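Local coordinates for chromosome partition protein Smc (PDB 3KTA) that is probably required for chromosome condensation and partitioning, its N-terminal piece here supplying part of an ATP-binding cassette ATPase head, at residues I46-G51 against K56-S61; R105-P108 against S112-W115; R91-D96 against A133-D138. One frame throughout, in Å; residues are numbered along the deposited sequence.

Contact 1 touches both of the others. It is also the one that reaches the nucleotide, since Arg59 belongs to the pocket of the bound bis(adenosine)-5'-pentaphosphate. Contact 2, centred about 13 Å from contact 1, meets it where Phe48 CZ packs on Val106 CG1 at 3.7 Å. Contact 3, with its centre about 19 Å from that of contact 1, joins it through Leu50 CD1 and Ile135 CG2, 3.8 Å apart. Contacts 2 and 3 stay separate, their nearest atoms about 8 Å apart, and both lie away from the annotated sites, although the side chain of Val106 comes within about 10 Å of the ligand.

Contact 1. Residues I46-G51 against K56-S61; sequences ILFVLG and KAMRAS. With AP5 (bis(adenosine)-5'-pentaphosphate), chain E.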
loop_
_atom_site.group_PDB
_atom_site.type_symbol
_atom_site.label_atom_id
_atom_site.label_comp_id
_atom_site.label_asym_id
_atom_site.label_seq_id
_atom_site.Cartn_x
_atom_site.Cartn_y
_atom_site.Cartn_z
ATOM N N ILE A 46 -1.797 -7.482 -7.080
ATOM C CA ILE A 46 -2.722 -7.335 -5.961
ATOM C C ILE A 46 -3.955 -6.513 -6.355
ATOM O O ILE A 46 -5.082 -6.920 -6.085
ATOM C CB ILE A 46 -2.020 -6.731 -4.737
ATOM C CG1 ILE A 46 -0.907 -7.677 -4.273
ATOM C CG2 ILE A 46 -3.048 -6.424 -3.622
ATOM C CD1 ILE A 46 0.009 -7.068 -3.216
ATOM N N LEU A 47 -3.745 -5.367 -7.001
ATOM C CA LEU A 47 -4.868 -4.569 -7.488
ATOM C C LEU A 47 -5.788 -5.410 -8.383
ATOM O O LEU A 47 -7.033 -5.339 -8.292
ATOM C CB LEU A 47 -4.355 -3.378 -8.306
ATOM C CG LEU A 47 -3.600 -2.309 -7.518
ATOM C CD1 LEU A 47 -3.156 -1.188 -8.453
ATOM C CD2 LEU A 47 -4.468 -1.768 -6.418
ATOM N N PHE A 48 -5.165 -6.194 -9.257
ATOM C CA PHE A 48 -5.895 -6.987 -10.251
ATOM C C PHE A 48 -6.760 -8.055 -9.600
ATOM O O PHE A 48 -7.964 -8.154 -9.877
ATOM C CB PHE A 48 -4.884 -7.635 -11.195
ATOM C CG PHE A 48 -5.487 -8.580 -12.192
ATOM C CD1 PHE A 48 -6.172 -8.099 -13.291
ATOM C CD2 PHE A 48 -5.324 -9.947 -12.044
ATOM C CE1 PHE A 48 -6.711 -8.985 -14.232
ATOM C CE2 PHE A 48 -5.848 -10.829 -12.980
ATOM C CZ PHE A 48 -6.536 -10.339 -14.068
ATOM N N VAL A 49 -6.150 -8.852 -8.729
ATOM C CA VAL A 49 -6.869 -9.986 -8.141
ATOM C C VAL A 49 -7.970 -9.532 -7.181
ATOM O O VAL A 49 -8.951 -10.254 -6.971
ATOM C CB VAL A 49 -5.897 -10.983 -7.468
ATOM C CG1 VAL A 49 -5.304 -10.389 -6.189
ATOM C CG2 VAL A 49 -6.610 -12.317 -7.202
ATOM N N LEU A 50 -7.837 -8.325 -6.632
ATOM C CA LEU A 50 -8.843 -7.779 -5.721
ATOM C C LEU A 50 -9.938 -7.022 -6.469
ATOM O O LEU A 50 -10.764 -6.330 -5.864
ATOM C CB LEU A 50 -8.195 -6.874 -4.664
ATOM C CG LEU A 50 -7.173 -7.570 -3.767
ATOM C CD1 LEU A 50 -6.617 -6.589 -2.725
ATOM C CD2 LEU A 50 -7.756 -8.809 -3.101
ATOM N N GLY A 51 -9.925 -7.141 -7.791
ATOM C CA GLY A 51 -11.067 -6.711 -8.586
ATOM C C GLY A 51 -10.908 -5.407 -9.331
ATOM O O GLY A 51 -11.890 -4.856 -9.835
ATOM N N LYS A 56 -5.854 1.651 -16.332
ATOM C CA LYS A 56 -4.940 2.783 -16.195
ATOM C C LYS A 56 -4.231 2.790 -14.839
ATOM O O LYS A 56 -3.044 3.118 -14.758
ATOM C CB LYS A 56 -5.684 4.103 -16.415
ATOM N N ALA A 57 -4.946 2.413 -13.781
ATOM C CA ALA A 57 -4.343 2.362 -12.448
ATOM C C ALA A 57 -3.185 1.364 -12.418
ATOM O O ALA A 57 -2.236 1.524 -11.645
ATOM C CB ALA A 57 -5.389 2.002 -11.392
HETATM N N MSE A 58 -3.270 0.348 -13.276
HETATM C CA MSE A 58 -2.270 -0.708 -13.354
HETATM C C MSE A 58 -1.345 -0.464 -14.543
HETATM O O MSE A 58 -0.595 -1.357 -14.972
HETATM C CB MSE A 58 -2.962 -2.073 -13.452
HETATM C CG MSE A 58 -3.745 -2.429 -12.188
HETATM SE SE MSE A 58 -4.782 -4.089 -12.285
HETATM C CE MSE A 58 -6.376 -3.391 -13.048
ATOM N N ARG A 59 -1.416 0.759 -15.070
ATOM C CA ARG A 59 -0.530 1.220 -16.134
ATOM C C ARG A 59 -0.692 0.431 -17.433
ATOM O O ARG A 59 0.273 0.179 -18.151
ATOM C CB ARG A 59 0.926 1.221 -15.660
ATOM C CG ARG A 59 1.174 2.222 -14.541
ATOM C CD ARG A 59 2.552 2.067 -13.968
ATOM N NE ARG A 59 2.684 0.771 -13.305
ATOM C CZ ARG A 59 3.770 0.013 -13.352
ATOM N NH1 ARG A 59 4.838 0.409 -14.027
ATOM N NH2 ARG A 59 3.783 -1.146 -12.713
ATOM N N ALA A 60 -1.932 0.052 -17.717
ATOM C CA ALA A 60 -2.278 -0.608 -18.968
ATOM C C ALA A 60 -3.316 0.232 -19.706
ATOM O O ALA A 60 -4.140 0.904 -19.080
ATOM C CB ALA A 60 -2.819 -1.996 -18.694
ATOM N N SER A 61 -3.277 0.201 -21.034
ATOM C CA SER A 61 -4.275 0.918 -21.825
ATOM C C SER A 61 -5.619 0.218 -21.698
ATOM O O SER A 61 -6.656 0.859 -21.523
ATOM C CB SER A 61 -3.857 1.008 -23.296
HETATM P PA AP5 E . 9.943 3.999 -15.993
HETATM O O1A AP5 E . 11.257 3.958 -16.746
HETATM O O2A AP5 E . 8.756 3.823 -16.904
HETATM O O3A AP5 E . 9.841 2.832 -14.872
HETATM P PB AP5 E . 11.066 2.376 -13.969
HETATM O O1B AP5 E . 11.911 3.575 -13.587
HETATM O O2B AP5 E . 11.831 1.231 -14.575
HETATM O O3B AP5 E . 10.086 1.898 -12.781
HETATM P PG AP5 E . 10.637 1.128 -11.534
HETATM O O1G AP5 E . 12.105 1.457 -11.344
HETATM O O2G AP5 E . 9.784 1.556 -10.382
HETATM O O3G AP5 E . 10.528 -0.378 -12.002
HETATM P PD AP5 E . 9.778 -1.598 -11.319
HETATM O O1D AP5 E . 10.781 -2.525 -10.704
HETATM O O2D AP5 E . 8.655 -1.168 -10.407
HETATM O O3D AP5 E . 9.221 -2.301 -12.662
HETATM P PE AP5 E . 7.666 -2.495 -13.065
HETATM O O1E AP5 E . 7.048 -3.417 -12.040
HETATM O O2E AP5 E . 7.008 -1.181 -13.286
HETATM O O5F AP5 E . 9.832 5.333 -15.098
HETATM C C5F AP5 E . 9.406 6.590 -15.591
HETATM C C4F AP5 E . 9.425 7.660 -14.498
HETATM O O4F AP5 E . 8.321 7.459 -13.632
HETATM C C3F AP5 E . 10.661 7.600 -13.612
HETATM O O3F AP5 E . 10.860 8.860 -13.003
HETATM C C2F AP5 E . 10.239 6.630 -12.530
HETATM O O2F AP5 E . 10.923 6.866 -11.318
HETATM C C1F AP5 E . 8.748 6.905 -12.396
HETATM N N9A AP5 E . 7.965 5.674 -12.212
HETATM C C8A AP5 E . 8.364 4.388 -12.456
HETATM N N7A AP5 E . 7.329 3.562 -12.189
HETATM C C5A AP5 E . 6.278 4.303 -11.771
HETATM C C6A AP5 E . 4.996 3.964 -11.362
HETATM N N6A AP5 E . 4.654 2.683 -11.202
HETATM N N1A AP5 E . 4.133 4.963 -10.985
HETATM C C2A AP5 E . 4.531 6.288 -11.017
HETATM N N3A AP5 E . 5.805 6.625 -11.420
HETATM C C4A AP5 E . 6.666 5.640 -11.785
HETATM O O5J AP5 E . 7.893 -3.344 -14.412
HETATM C C5J AP5 E . 8.143 -2.696 -15.645
HETATM C C4J AP5 E . 8.416 -3.786 -16.665
HETATM O O4J AP5 E . 7.246 -4.590 -16.800
HETATM C C3J AP5 E . 8.712 -3.190 -18.046
HETATM O O3J AP5 E . 9.840 -3.834 -18.586
HETATM C C2J AP5 E . 7.474 -3.559 -18.827
HETATM O O2J AP5 E . 7.712 -3.658 -20.222
HETATM C C1J AP5 E . 7.071 -4.870 -18.171
HETATM N N9B AP5 E . 5.685 -5.201 -18.528
HETATM C C8B AP5 E . 4.523 -4.552 -18.211
HETATM N N7B AP5 E . 3.492 -5.215 -18.782
HETATM C C5B AP5 E . 3.999 -6.274 -19.461
HETATM C C6B AP5 E . 3.419 -7.275 -20.230
HETATM N N6B AP5 E . 2.120 -7.239 -20.508
HETATM N N1B AP5 E . 4.231 -8.221 -20.797
HETATM C C2B AP5 E . 5.599 -8.205 -20.633
HETATM N N3B AP5 E . 6.168 -7.207 -19.869
HETATM C C4B AP5 E . 5.372 -6.270 -19.308
#
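Met58, a selenomethionine, presses its side chain on the end of helix 39-49 between Leu47 and Phe48. Its SE lies 3.7 Å from Phe48 CB and sits near the plane of the Phe48 ring, at the edge. One atom back, Met58 CG rests against Leu47 CD1 at 4.0 Å, and the two side chains slide past each other in opposite directions. With chi2 at 175° the Met58 chain runs out straight, carrying SE to Phe48 while CG stays beside Leu47. Leu47, Phe48 and Met58 are buried; Met58 SE is also 3.7 Å from Phe48 N, while Ala57 marks the exposed margin.

The next residue, Arg59, turns to the ligand. Its NH1 donates to O2E of the pentaphosphate at 2.8 Å, with an N-H...O angle of 154°, and NH2 adds a weak bond to the same oxygen at 3.3 Å. O2E lies in the guanidinium plane, while N6A of the adenine at the other end lies 3.3 Å above one face, toward its rim. One guanidinium touches both halves of the dinucleotide. A salt bridge from NH2 to Asp44 ties it to the helix that follows the P-loop (Walker A); the ATP-binding residues run from the loop into its first turn, to Asn41.

At the other end the helix closes in a Schellman motif: Gly51, at positive phi, donates its N to Phe48 O at 3.0 Å. Ile46 and Leu50 meet Phe89 of the other protein chain. Phe48 packs on Val82 of strand 80-87, and Val49 on Ile84 of that strand and Ile102 of strand 99-106.

Contact 2. Residues R105-P108 against S112-W115; sequences RVYP and SSYW
Arg105 and Ser113 face each other as an antiparallel hydrogen-bonded pair, and this is where the contact is tightest. Arg105 N donates to Ser113 O at 2.9 Å, and Ser113 N returns a bond to Arg105 O, also at 2.9 Å. Arg105 O also receives a CA-H...O contact from Ser112 CA at 3.1 Å. Next along, Val106 and Ser112 form a non-hydrogen-bonded pair on the opposite face of the sheet; Ser112 OG packs against Val106 CB there and bonds to Arg104 NE.

These are the strands of a beta hairpin, 99-106 and 112-116, within the antiparallel sheet of the ATPase domain. On the face carrying Arg105 and Ser113, Trp115 swings in so that the edge of its ring meets Arg105, with CZ3 at 3.9 Å from Arg105 CB. Farther out, Trp115 CH2 lies 4.1 Å above the Arg105 guanidinium plane, an oblique meeting with the two planes 51° apart. Trp115 also makes cation-pi contacts with Arg103 and Arg120.

The outer part is looser and partly wet. A bend at chi3 (-68°) turns the guanidinium so that Arg105 NH1 can donate to Tyr107 OH at 3.1 Å, nearly in its own plane, while Arg105 NE forms a salt bridge with Glu81. A water links the two segments, 2.8 Å from Tyr107 OH and 3.1 Å from Ser113 OG.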
loop_
_atom_site.group_PDB
_atom_site.type_symbol
_atom_site.label_atom_id
_atom_site.label_comp_id
_atom_site.label_asym_id
_atom_site.label_seq_id
_atom_site.Cartn_x
_atom_site.Cartn_y
_atom_site.Cartn_z
ATOM N N ARG A 105 -8.756 -14.388 -13.610
ATOM C CA ARG A 105 -8.093 -14.658 -14.878
ATOM C C ARG A 105 -8.689 -13.724 -15.925
ATOM O O ARG A 105 -9.908 -13.608 -16.030
ATOM C CB ARG A 105 -8.302 -16.126 -15.272
ATOM C CG ARG A 105 -7.714 -16.510 -16.610
ATOM C CD ARG A 105 -8.069 -17.949 -16.967
ATOM N NE ARG A 105 -7.431 -18.933 -16.103
ATOM C CZ ARG A 105 -7.531 -20.247 -16.285
ATOM N NH1 ARG A 105 -8.256 -20.712 -17.289
ATOM N NH2 ARG A 105 -6.924 -21.090 -15.463
ATOM N N VAL A 106 -7.842 -13.036 -16.685
ATOM C CA VAL A 106 -8.332 -12.193 -17.774
ATOM C C VAL A 106 -7.864 -12.749 -19.113
ATOM O O VAL A 106 -6.724 -13.179 -19.251
ATOM C CB VAL A 106 -7.865 -10.726 -17.641
ATOM C CG1 VAL A 106 -6.350 -10.640 -17.742
ATOM C CG2 VAL A 106 -8.520 -9.869 -18.708
ATOM N N TYR A 107 -8.757 -12.727 -20.098
ATOM C CA TYR A 107 -8.467 -13.253 -21.424
ATOM C C TYR A 107 -8.166 -12.147 -22.426
ATOM O O TYR A 107 -8.470 -10.984 -22.181
ATOM C CB TYR A 107 -9.649 -14.095 -21.912
ATOM C CG TYR A 107 -9.776 -15.404 -21.178
ATOM C CD1 TYR A 107 -10.532 -15.504 -20.017
ATOM C CD2 TYR A 107 -9.116 -16.536 -21.628
ATOM C CE1 TYR A 107 -10.640 -16.708 -19.343
ATOM C CE2 TYR A 107 -9.219 -17.738 -20.965
ATOM C CZ TYR A 107 -9.985 -17.820 -19.821
ATOM O OH TYR A 107 -10.085 -19.023 -19.162
ATOM N N PRO A 108 -7.574 -12.517 -23.577
ATOM C CA PRO A 108 -7.240 -11.521 -24.601
ATOM C C PRO A 108 -8.423 -10.650 -25.030
ATOM O O PRO A 108 -8.207 -9.532 -25.496
ATOM C CB PRO A 108 -6.739 -12.380 -25.761
ATOM C CG PRO A 108 -6.182 -13.589 -25.115
ATOM C CD PRO A 108 -7.046 -13.850 -23.912
ATOM N N SER A 112 -13.097 -11.356 -17.679
ATOM C CA SER A 112 -12.478 -11.932 -16.496
ATOM C C SER A 112 -13.330 -13.031 -15.881
ATOM O O SER A 112 -14.555 -12.908 -15.800
ATOM C CB SER A 112 -12.235 -10.856 -15.429
ATOM O OG SER A 112 -11.052 -10.120 -15.688
ATOM N N SER A 113 -12.663 -14.087 -15.429
ATOM C CA SER A 113 -13.277 -15.144 -14.641
ATOM C C SER A 113 -12.720 -15.050 -13.224
ATOM O O SER A 113 -11.560 -14.678 -13.042
ATOM C CB SER A 113 -12.934 -16.510 -15.227
ATOM O OG SER A 113 -13.442 -16.628 -16.548
ATOM N N TYR A 114 -13.546 -15.383 -12.232
ATOM C CA TYR A 114 -13.127 -15.348 -10.836
ATOM C C TYR A 114 -13.426 -16.666 -10.113
ATOM O O TYR A 114 -14.386 -17.370 -10.453
ATOM C CB TYR A 114 -13.869 -14.234 -10.084
ATOM C CG TYR A 114 -13.482 -12.816 -10.447
ATOM C CD1 TYR A 114 -14.072 -12.168 -11.523
ATOM C CD2 TYR A 114 -12.549 -12.117 -9.692
ATOM C CE1 TYR A 114 -13.726 -10.864 -11.853
ATOM C CE2 TYR A 114 -12.205 -10.801 -10.012
ATOM C CZ TYR A 114 -12.797 -10.190 -11.089
ATOM O OH TYR A 114 -12.463 -8.895 -11.409
ATOM N N TRP A 115 -12.612 -16.986 -9.109
ATOM C CA TRP A 115 -12.844 -18.129 -8.224
ATOM C C TRP A 115 -12.691 -17.664 -6.789
ATOM O O TRP A 115 -11.852 -16.816 -6.496
ATOM C CB TRP A 115 -11.833 -19.252 -8.456
ATOM C CG TRP A 115 -11.908 -19.931 -9.792
ATOM C CD1 TRP A 115 -12.415 -21.171 -10.047
ATOM C CD2 TRP A 115 -11.443 -19.422 -11.047
ATOM N NE1 TRP A 115 -12.297 -21.466 -11.386
ATOM C CE2 TRP A 115 -11.709 -20.405 -12.022
ATOM C CE3 TRP A 115 -10.826 -18.230 -11.443
ATOM C CZ2 TRP A 115 -11.383 -20.227 -13.367
ATOM C CZ3 TRP A 115 -10.507 -18.053 -12.770
ATOM C CH2 TRP A 115 -10.782 -19.049 -13.722
HETATM O O HOH W 1 -12.232 -19.410 -17.389
#

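Contact 3. Residues R91-D96 against A133-D138; sequences RGFPID and AMISPD
The Phe93 ring has Ala133 over one face: the methyl CB stands 3.8 Å from the ring centroid and 18° off the normal, a CH-pi contact displaced toward the CD2 side. Ile135 arrives obliquely, its CD1 3.9 Å from Phe93 CZ, and the two side chains cross at about a right angle. With chi1 at -73°, Phe93 carries its ring from a bond that does not itself aim at 133-138 to a place beneath the alanine. The backbones also come close, Gly92 O lying 3.5 Å from Ala133 CA.

The other flat group, the Arg91 guanidinium, bonds within its own loop. Asp96 OD1 sits at its edge and is gripped side-on, by Arg91 NE at 3.3 Å and by Arg91 NH2 at 3.0 Å in a salt bridge, while Arg91 NH1 pairs with Asp98. Between these ends the chain makes an inverse gamma turn centred on Pro94.

The partner loop starts at the Schellman end of helix 123-132, with Met134 at positive phi. Phe93 and Ile135 both rest on Leu130 of that helix; Phe93 also meets Phe86 of strand 80-87 and Val100 of strand 99-106.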
loop_
_atom_site.group_PDB
_atom_site.type_symbol
_atom_site.label_atom_id
_atom_site.label_comp_id
_atom_site.label_asym_id
_atom_site.label_seq_id
_atom_site.Cartn_x
_atom_site.Cartn_y
_atom_site.Cartn_z
ATOM N N ARG A 91 -10.843 -14.870 11.097
ATOM C CA ARG A 91 -12.214 -14.765 10.598
ATOM C C ARG A 91 -12.599 -13.338 10.206
ATOM O O ARG A 91 -13.755 -12.932 10.325
ATOM C CB ARG A 91 -13.215 -15.387 11.588
ATOM C CG ARG A 91 -13.026 -16.900 11.729
ATOM C CD ARG A 91 -13.268 -17.589 10.390
ATOM N NE ARG A 91 -13.342 -19.045 10.485
ATOM C CZ ARG A 91 -12.300 -19.874 10.431
ATOM N NH1 ARG A 91 -11.063 -19.411 10.283
ATOM N NH2 ARG A 91 -12.497 -21.186 10.524
ATOM N N GLY A 92 -11.619 -12.586 9.708
ATOM C CA GLY A 92 -11.912 -11.293 9.129
ATOM C C GLY A 92 -12.851 -11.428 7.941
ATOM O O GLY A 92 -13.746 -10.606 7.764
ATOM N N PHE A 93 -12.635 -12.446 7.111
ATOM C CA PHE A 93 -13.574 -12.762 6.037
ATOM C C PHE A 93 -14.735 -13.529 6.648
ATOM O O PHE A 93 -14.525 -14.424 7.483
ATOM C CB PHE A 93 -12.937 -13.663 4.968
ATOM C CG PHE A 93 -11.935 -12.970 4.092
ATOM C CD1 PHE A 93 -10.584 -13.015 4.395
ATOM C CD2 PHE A 93 -12.339 -12.306 2.952
ATOM C CE1 PHE A 93 -9.650 -12.390 3.582
ATOM C CE2 PHE A 93 -11.409 -11.677 2.136
ATOM C CZ PHE A 93 -10.067 -11.710 2.463
ATOM N N PRO A 94 -15.959 -13.207 6.218
ATOM C CA PRO A 94 -17.147 -13.917 6.706
ATOM C C PRO A 94 -17.292 -15.276 6.027
ATOM O O PRO A 94 -18.326 -15.584 5.420
ATOM C CB PRO A 94 -18.288 -12.986 6.314
ATOM C CG PRO A 94 -17.795 -12.301 5.073
ATOM C CD PRO A 94 -16.299 -12.129 5.272
ATOM N N ILE A 95 -16.238 -16.076 6.134
ATOM C CA ILE A 95 -16.165 -17.403 5.543
ATOM C C ILE A 95 -15.527 -18.305 6.590
ATOM O O ILE A 95 -14.481 -17.959 7.144
ATOM C CB ILE A 95 -15.274 -17.415 4.285
ATOM C CG1 ILE A 95 -15.867 -16.527 3.187
ATOM C CG2 ILE A 95 -15.076 -18.842 3.772
ATOM C CD1 ILE A 95 -14.950 -16.365 1.984
ATOM N N ASP A 96 -16.156 -19.446 6.868
ATOM C CA ASP A 96 -15.696 -20.327 7.934
ATOM C C ASP A 96 -14.542 -21.205 7.476
ATOM O O ASP A 96 -14.615 -22.436 7.547
ATOM C CB ASP A 96 -16.849 -21.200 8.450
ATOM C CG ASP A 96 -16.530 -21.864 9.780
ATOM O OD1 ASP A 96 -15.480 -21.545 10.375
ATOM O OD2 ASP A 96 -17.330 -22.707 10.233
ATOM N N ALA A 133 -14.415 -7.805 4.808
ATOM C CA ALA A 133 -13.125 -8.041 5.449
ATOM C C ALA A 133 -12.305 -6.765 5.575
ATOM O O ALA A 133 -11.174 -6.794 6.068
ATOM C CB ALA A 133 -12.342 -9.077 4.653
HETATM N N MSE A 134 -12.869 -5.655 5.102
HETATM C CA MSE A 134 -12.215 -4.351 5.163
HETATM C C MSE A 134 -11.041 -4.208 4.183
HETATM O O MSE A 134 -10.024 -3.606 4.522
HETATM C CB MSE A 134 -11.747 -4.063 6.596
HETATM C CG MSE A 134 -12.242 -2.749 7.152
HETATM SE SE MSE A 134 -14.098 -2.845 7.712
HETATM C CE MSE A 134 -13.850 -3.712 9.432
ATOM N N ILE A 135 -11.199 -4.753 2.973
ATOM C CA ILE A 135 -10.170 -4.734 1.920
ATOM C C ILE A 135 -10.750 -4.250 0.583
ATOM O O ILE A 135 -11.826 -4.685 0.190
ATOM C CB ILE A 135 -9.587 -6.164 1.720
ATOM C CG1 ILE A 135 -8.917 -6.662 3.001
ATOM C CG2 ILE A 135 -8.615 -6.202 0.537
ATOM C CD1 ILE A 135 -8.525 -8.126 2.975
ATOM N N SER A 136 -10.052 -3.348 -0.118
ATOM C CA SER A 136 -10.489 -2.913 -1.454
ATOM C C SER A 136 -9.312 -2.576 -2.370
ATOM O O SER A 136 -8.250 -2.190 -1.902
ATOM C CB SER A 136 -11.430 -1.703 -1.360
ATOM O OG SER A 136 -10.738 -0.539 -0.934
ATOM N N PRO A 137 -9.504 -2.710 -3.690
ATOM C CA PRO A 137 -8.424 -2.397 -4.636
ATOM C C PRO A 137 -7.838 -1.001 -4.413
ATOM O O PRO A 137 -6.650 -0.781 -4.656
ATOM C CB PRO A 137 -9.126 -2.447 -5.999
ATOM C CG PRO A 137 -10.304 -3.340 -5.793
ATOM C CD PRO A 137 -10.731 -3.176 -4.363
ATOM N N ASP A 138 -8.656 -0.069 -3.934
ATOM C CA ASP A 138 -8.234 1.329 -3.875
ATOM C C ASP A 138 -8.343 1.991 -2.502
ATOM O O ASP A 138 -8.517 3.208 -2.411
ATOM C CB ASP A 138 -9.007 2.147 -4.909
ATOM C CG ASP A 138 -10.496 1.895 -4.846
ATOM O OD1 ASP A 138 -10.977 1.494 -3.764
ATOM O OD2 ASP A 138 -11.184 2.089 -5.874
#